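Local coordinates for protein farnesyltransferase, putative (Trypanosoma cruzi, PDB 3WCA) that probably condenses two farnesyl diphosphate molecules into squalene, with magnesium and NADPH or NADH, at the start of the route from farnesyl diphosphate to lanosterol, at residues Tyr32-Ala37 with Glu107-Glu112; Val294-Asp299 with Ala342-Tyr347. The protein carries 1 engineered substitution. All coordinates share one frame; numbering follows the deposited sequence.

Contact 1 of 2, residues Tyr32-Ala37 with Glu107-Glu112; sequences YDILQA and ERELLE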
# COMPACT_ATOMS: atom_id res chain seq x y z
N TYR A 32 5.56 19.08 0.10
CA TYR A 32 5.24 18.60 1.43
C TYR A 32 3.85 19.07 1.85
O TYR A 32 3.18 18.40 2.63
CB TYR A 32 6.29 19.07 2.43
CG TYR A 32 7.56 18.25 2.41
CD1 TYR A 32 7.56 16.92 2.86
CD2 TYR A 32 8.76 18.78 1.94
CE1 TYR A 32 8.72 16.15 2.84
CE2 TYR A 32 9.93 18.02 1.92
CZ TYR A 32 9.90 16.71 2.37
OH TYR A 32 11.06 15.96 2.34
N ASP A 33 3.43 20.22 1.32
CA ASP A 33 2.11 20.75 1.64
C ASP A 33 1.02 19.97 0.92
O ASP A 33 -0.03 19.69 1.48
CB ASP A 33 2.02 22.22 1.24
CG ASP A 33 2.39 23.16 2.38
OD1 ASP A 33 3.37 22.87 3.10
OD2 ASP A 33 1.69 24.18 2.54
N ILE A 34 1.27 19.62 -0.34
CA ILE A 34 0.27 18.88 -1.08
C ILE A 34 0.23 17.47 -0.52
O ILE A 34 -0.82 16.85 -0.42
CB ILE A 34 0.57 18.90 -2.60
CG1 ILE A 34 -0.70 18.59 -3.39
CG2 ILE A 34 1.66 17.91 -2.95
CD1 ILE A 34 -1.73 19.71 -3.35
N LEU A 35 1.40 16.96 -0.13
CA LEU A 35 1.50 15.63 0.45
C LEU A 35 0.60 15.51 1.67
O LEU A 35 -0.13 14.53 1.84
CB LEU A 35 2.94 15.36 0.87
CG LEU A 35 3.15 14.10 1.71
CD1 LEU A 35 2.82 12.89 0.88
CD2 LEU A 35 4.58 14.04 2.21
N GLN A 36 0.66 16.52 2.53
CA GLN A 36 -0.14 16.54 3.74
C GLN A 36 -1.64 16.57 3.48
O GLN A 36 -2.43 16.01 4.25
CB GLN A 36 0.27 17.75 4.59
CG GLN A 36 -0.76 18.20 5.60
CD GLN A 36 -0.18 19.25 6.53
OE1 GLN A 36 0.61 18.93 7.43
NE2 GLN A 36 -0.56 20.51 6.32
N ALA A 37 -2.04 17.20 2.39
CA ALA A 37 -3.45 17.31 2.04
C ALA A 37 -3.93 16.07 1.29
O ALA A 37 -5.02 15.57 1.54
CB ALA A 37 -3.67 18.55 1.18
N GLU A 107 -5.89 16.70 -5.16
CA GLU A 107 -5.28 15.88 -6.20
C GLU A 107 -5.30 16.68 -7.50
O GLU A 107 -4.31 16.74 -8.22
CB GLU A 107 -6.05 14.57 -6.37
CG GLU A 107 -5.85 13.58 -5.24
CD GLU A 107 -6.91 12.49 -5.22
OE1 GLU A 107 -7.28 12.00 -6.31
OE2 GLU A 107 -7.37 12.13 -4.12
N ARG A 108 -6.44 17.29 -7.77
CA ARG A 108 -6.63 18.11 -8.96
C ARG A 108 -5.54 19.18 -8.97
O ARG A 108 -4.87 19.40 -9.98
CB ARG A 108 -8.02 18.75 -8.89
CG ARG A 108 -8.56 19.34 -10.18
CD ARG A 108 -9.92 19.98 -9.91
NE ARG A 108 -10.48 20.67 -11.07
CZ ARG A 108 -10.95 20.05 -12.16
NH1 ARG A 108 -10.93 18.72 -12.23
NH2 ARG A 108 -11.45 20.76 -13.16
N GLU A 109 -5.34 19.81 -7.82
CA GLU A 109 -4.33 20.85 -7.66
C GLU A 109 -2.92 20.32 -7.90
O GLU A 109 -2.06 21.02 -8.44
CB GLU A 109 -4.43 21.45 -6.26
CG GLU A 109 -3.64 22.73 -6.05
CD GLU A 109 -3.66 23.17 -4.60
OE1 GLU A 109 -4.69 22.94 -3.93
OE2 GLU A 109 -2.67 23.75 -4.12
N LEU A 110 -2.68 19.07 -7.48
CA LEU A 110 -1.37 18.45 -7.65
C LEU A 110 -0.99 18.43 -9.13
O LEU A 110 0.13 18.76 -9.51
CB LEU A 110 -1.38 17.02 -7.10
CG LEU A 110 -0.15 16.15 -7.36
CD1 LEU A 110 1.10 16.79 -6.77
CD2 LEU A 110 -0.38 14.77 -6.74
N LEU A 111 -1.94 18.04 -9.96
CA LEU A 111 -1.69 17.98 -11.38
C LEU A 111 -1.61 19.35 -12.04
O LEU A 111 -0.75 19.57 -12.88
CB LEU A 111 -2.75 17.11 -12.06
CG LEU A 111 -2.64 15.63 -11.70
CD1 LEU A 111 -3.87 14.88 -12.17
CD2 LEU A 111 -1.38 15.05 -12.32
N GLU A 112 -2.49 20.28 -11.66
CA GLU A 112 -2.48 21.62 -12.25
C GLU A 112 -1.21 22.39 -11.93
O GLU A 112 -0.69 23.12 -12.77
CB GLU A 112 -3.70 22.42 -11.79
CG GLU A 112 -5.02 21.77 -12.13
CD GLU A 112 -6.22 22.55 -11.62
OE1 GLU A 112 -6.18 23.00 -10.46
OE2 GLU A 112 -7.20 22.69 -12.37
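Ile34 reaches across from helix 26-38 to Glu109 and Leu110 of helix 105-112, a helix-to-helix contact within the all-helical fold of the squalene/phytoene synthase family. The backbones come nearest at Ile34 and Leu110, whose CA atoms are 6.8 Å apart, and the segments bury 140 Å² in all. Both branches of the isoleucine are used. With CG1 anti to the backbone N (chi1 -160°), the longer branch runs out toward helix 105-112, where CG1 lies 4.1 Å from CB of Leu110. The two side chains cross at about a right angle. The shorter branch, CG2, meets CD1 of Leu110. No hydrogen bond joins the segments.

Glu109 touches Ile34 through its carboxylate carbon. Its chain leaves CA opposite the backbone N (chi1 -168°), stays extended, and slides past Ile34 in the opposite direction until CD of Glu109 is 4.2 Å from CD1 of Ile34. The carboxylate itself is engaged by Arg106, in a salt bridge from OE1 to NE, and Ile34 also touches Arg106. Ile34 touches Leu62 of helix 51-72 as well, the helix that carries the magnesium ligands Asp68, Glu71 and Asp72. The closest approach between the segments is made by methyls, Ile34 CG2 and Leu110 CD1, at 4.0 Å.

Contact 2 of 2, residues Val294-Asp299 with Ala342-Tyr347; sequences VFNNKD and AQDACY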
# COMPACT_ATOMS: atom_id res chain seq x y z
N VAL A 294 -10.08 -6.41 11.25
CA VAL A 294 -11.06 -6.74 10.23
C VAL A 294 -11.35 -8.22 10.16
O VAL A 294 -12.40 -8.62 9.66
CB VAL A 294 -10.64 -6.28 8.81
CG1 VAL A 294 -10.41 -4.78 8.79
CG2 VAL A 294 -9.41 -7.05 8.35
N PHE A 295 -10.42 -9.04 10.62
CA PHE A 295 -10.61 -10.47 10.57
C PHE A 295 -11.86 -10.93 11.31
O PHE A 295 -12.09 -10.55 12.45
CB PHE A 295 -9.39 -11.19 11.16
CG PHE A 295 -9.53 -12.68 11.20
CD1 PHE A 295 -9.72 -13.41 10.03
CD2 PHE A 295 -9.47 -13.37 12.41
CE1 PHE A 295 -9.85 -14.81 10.06
CE2 PHE A 295 -9.60 -14.76 12.46
CZ PHE A 295 -9.79 -15.48 11.28
N ASN A 296 -12.67 -11.76 10.64
CA ASN A 296 -13.88 -12.31 11.23
C ASN A 296 -14.78 -11.22 11.79
O ASN A 296 -15.52 -11.45 12.74
CB ASN A 296 -13.49 -13.30 12.34
CG ASN A 296 -14.53 -14.40 12.56
OD1 ASN A 296 -15.23 -14.79 11.64
ND2 ASN A 296 -14.61 -14.90 13.78
N ASN A 297 -14.73 -10.03 11.18
CA ASN A 297 -15.52 -8.89 11.64
C ASN A 297 -16.56 -8.51 10.60
O ASN A 297 -16.22 -7.94 9.57
CB ASN A 297 -14.61 -7.68 11.90
CG ASN A 297 -15.35 -6.50 12.52
OD1 ASN A 297 -16.58 -6.49 12.60
ND2 ASN A 297 -14.60 -5.49 12.96
N LYS A 298 -17.83 -8.79 10.87
CA LYS A 298 -18.85 -8.48 9.89
C LYS A 298 -19.14 -6.99 9.70
O LYS A 298 -19.84 -6.60 8.76
CB LYS A 298 -20.15 -9.27 10.20
CG LYS A 298 -21.24 -8.51 10.90
CD LYS A 298 -21.00 -8.42 12.38
CE LYS A 298 -22.24 -7.85 13.06
NZ LYS A 298 -23.43 -8.69 12.79
N ASP A 299 -18.58 -6.16 10.56
CA ASP A 299 -18.77 -4.72 10.47
C ASP A 299 -18.09 -4.20 9.21
O ASP A 299 -18.42 -3.14 8.70
CB ASP A 299 -18.18 -4.00 11.69
CG ASP A 299 -19.00 -4.22 12.95
OD1 ASP A 299 -20.20 -4.52 12.83
OD2 ASP A 299 -18.44 -4.08 14.07
N ALA A 342 -13.00 -23.04 16.09
CA ALA A 342 -12.76 -24.28 15.36
C ALA A 342 -13.92 -24.52 14.38
O ALA A 342 -13.83 -25.36 13.48
CB ALA A 342 -12.64 -25.45 16.33
N GLN A 343 -15.00 -23.76 14.58
CA GLN A 343 -16.20 -23.85 13.74
C GLN A 343 -15.96 -23.25 12.36
O GLN A 343 -16.37 -23.81 11.35
CB GLN A 343 -17.37 -23.11 14.40
CG GLN A 343 -17.04 -21.66 14.78
CD GLN A 343 -18.14 -20.67 14.39
OE1 GLN A 343 -18.47 -20.53 13.21
NE2 GLN A 343 -18.69 -19.98 15.38
N ASP A 344 -15.30 -22.09 12.34
CA ASP A 344 -15.01 -21.37 11.11
C ASP A 344 -14.30 -22.23 10.06
O ASP A 344 -13.41 -23.02 10.39
CB ASP A 344 -14.18 -20.12 11.43
CG ASP A 344 -14.90 -19.17 12.38
OD1 ASP A 344 -15.94 -18.59 11.97
OD2 ASP A 344 -14.44 -19.00 13.52
N ALA A 345 -14.69 -22.06 8.80
CA ALA A 345 -14.11 -22.81 7.69
C ALA A 345 -12.72 -22.31 7.34
O ALA A 345 -12.20 -22.60 6.26
CB ALA A 345 -15.02 -22.72 6.47
N CYS A 346 -12.11 -21.56 8.26
CA CYS A 346 -10.77 -21.02 8.05
C CYS A 346 -9.80 -21.46 9.15
O CYS A 346 -8.61 -21.61 8.90
CB CYS A 346 -10.83 -19.49 8.01
SG CYS A 346 -11.20 -18.70 9.60
N TYR A 347 -10.33 -21.66 10.36
CA TYR A 347 -9.53 -22.07 11.51
C TYR A 347 -8.29 -22.88 11.14
O TYR A 347 -7.22 -22.71 11.72
CB TYR A 347 -10.38 -22.87 12.50
CG TYR A 347 -9.68 -23.13 13.81
CD1 TYR A 347 -9.20 -22.08 14.59
CD2 TYR A 347 -9.50 -24.43 14.28
CE1 TYR A 347 -8.56 -22.31 15.80
CE2 TYR A 347 -8.86 -24.68 15.50
CZ TYR A 347 -8.39 -23.61 16.25
OH TYR A 347 -7.75 -23.84 17.45
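The ring of Phe295 meets the sulfur of Cys346 at its edge. SG of Cys346 is 3.9 Å from CZ of Phe295 and 4.1 Å from CE1 of the same ring, and the line from the ring centroid to the sulfur lies 80° off the ring normal. That angle puts the sulfur near the ring plane, identifying an edge-on sulfur-aromatic contact. The bond from CA to CB of Phe295 does not aim at the other segment, but with CG opposite the backbone N (chi1 177°) the far end of the ring, CZ, comes nearest to Cys346. CB of Asn296 sits over the centre of one ring face, while Asn251 and Val254 of helix 243-258 also touch Phe295.

Both segments are connections in a helical bundle: 294-299 follows helix 274-294, and the loop segment 342-347 leads into helix 347-362. The first begins with a type II beta turn from Val294 to Asn297, closed by a backbone bond from Asn297 N to Val294 O. An Asx turn follows, in which Asn297 OD1 accepts from Asp299 N at 2.9 Å; the donor stands above the carbonyl plane.

Asn296 and Asp344 approach from opposite directions, with amide and carboxylate planes 86° apart, almost perpendicular. Asn296 OD1 and Asp344 OD1 are 3.9 Å apart, and Asn296 ND2 is 4.1 Å from Asp344 OD2, so the pair is in contact without a hydrogen bond. Each group is held by other partners: the amide of Asn296 donates from ND2 to the carbonyl O of Arg339 and accepts at OD1 from ND2 of Asn251, whereas OD2 of Asp344 accepts from the backbone N of Asn341.

Overall arrangement
Contacts 1 and 2 lie on opposite sides of the chain's centre, their own centres 39 Å apart and their nearest atoms about 21 Å apart, so they do not touch. Along the chain they are in series: the first closes before the second opens. Contact 1 is the one near the active site. The side chain of Leu110 is about 8 Å from that of the magnesium ligand Asp68, about 11 Å from the bound farnesyl thiodiphosphate and about 13 Å from the magnesium ion, so Leu110 is a neighbour of the site without direct contact to the ligand. Contact 2, centred 24 Å from the chain's centre, joins peripheral loops away from the annotated sites.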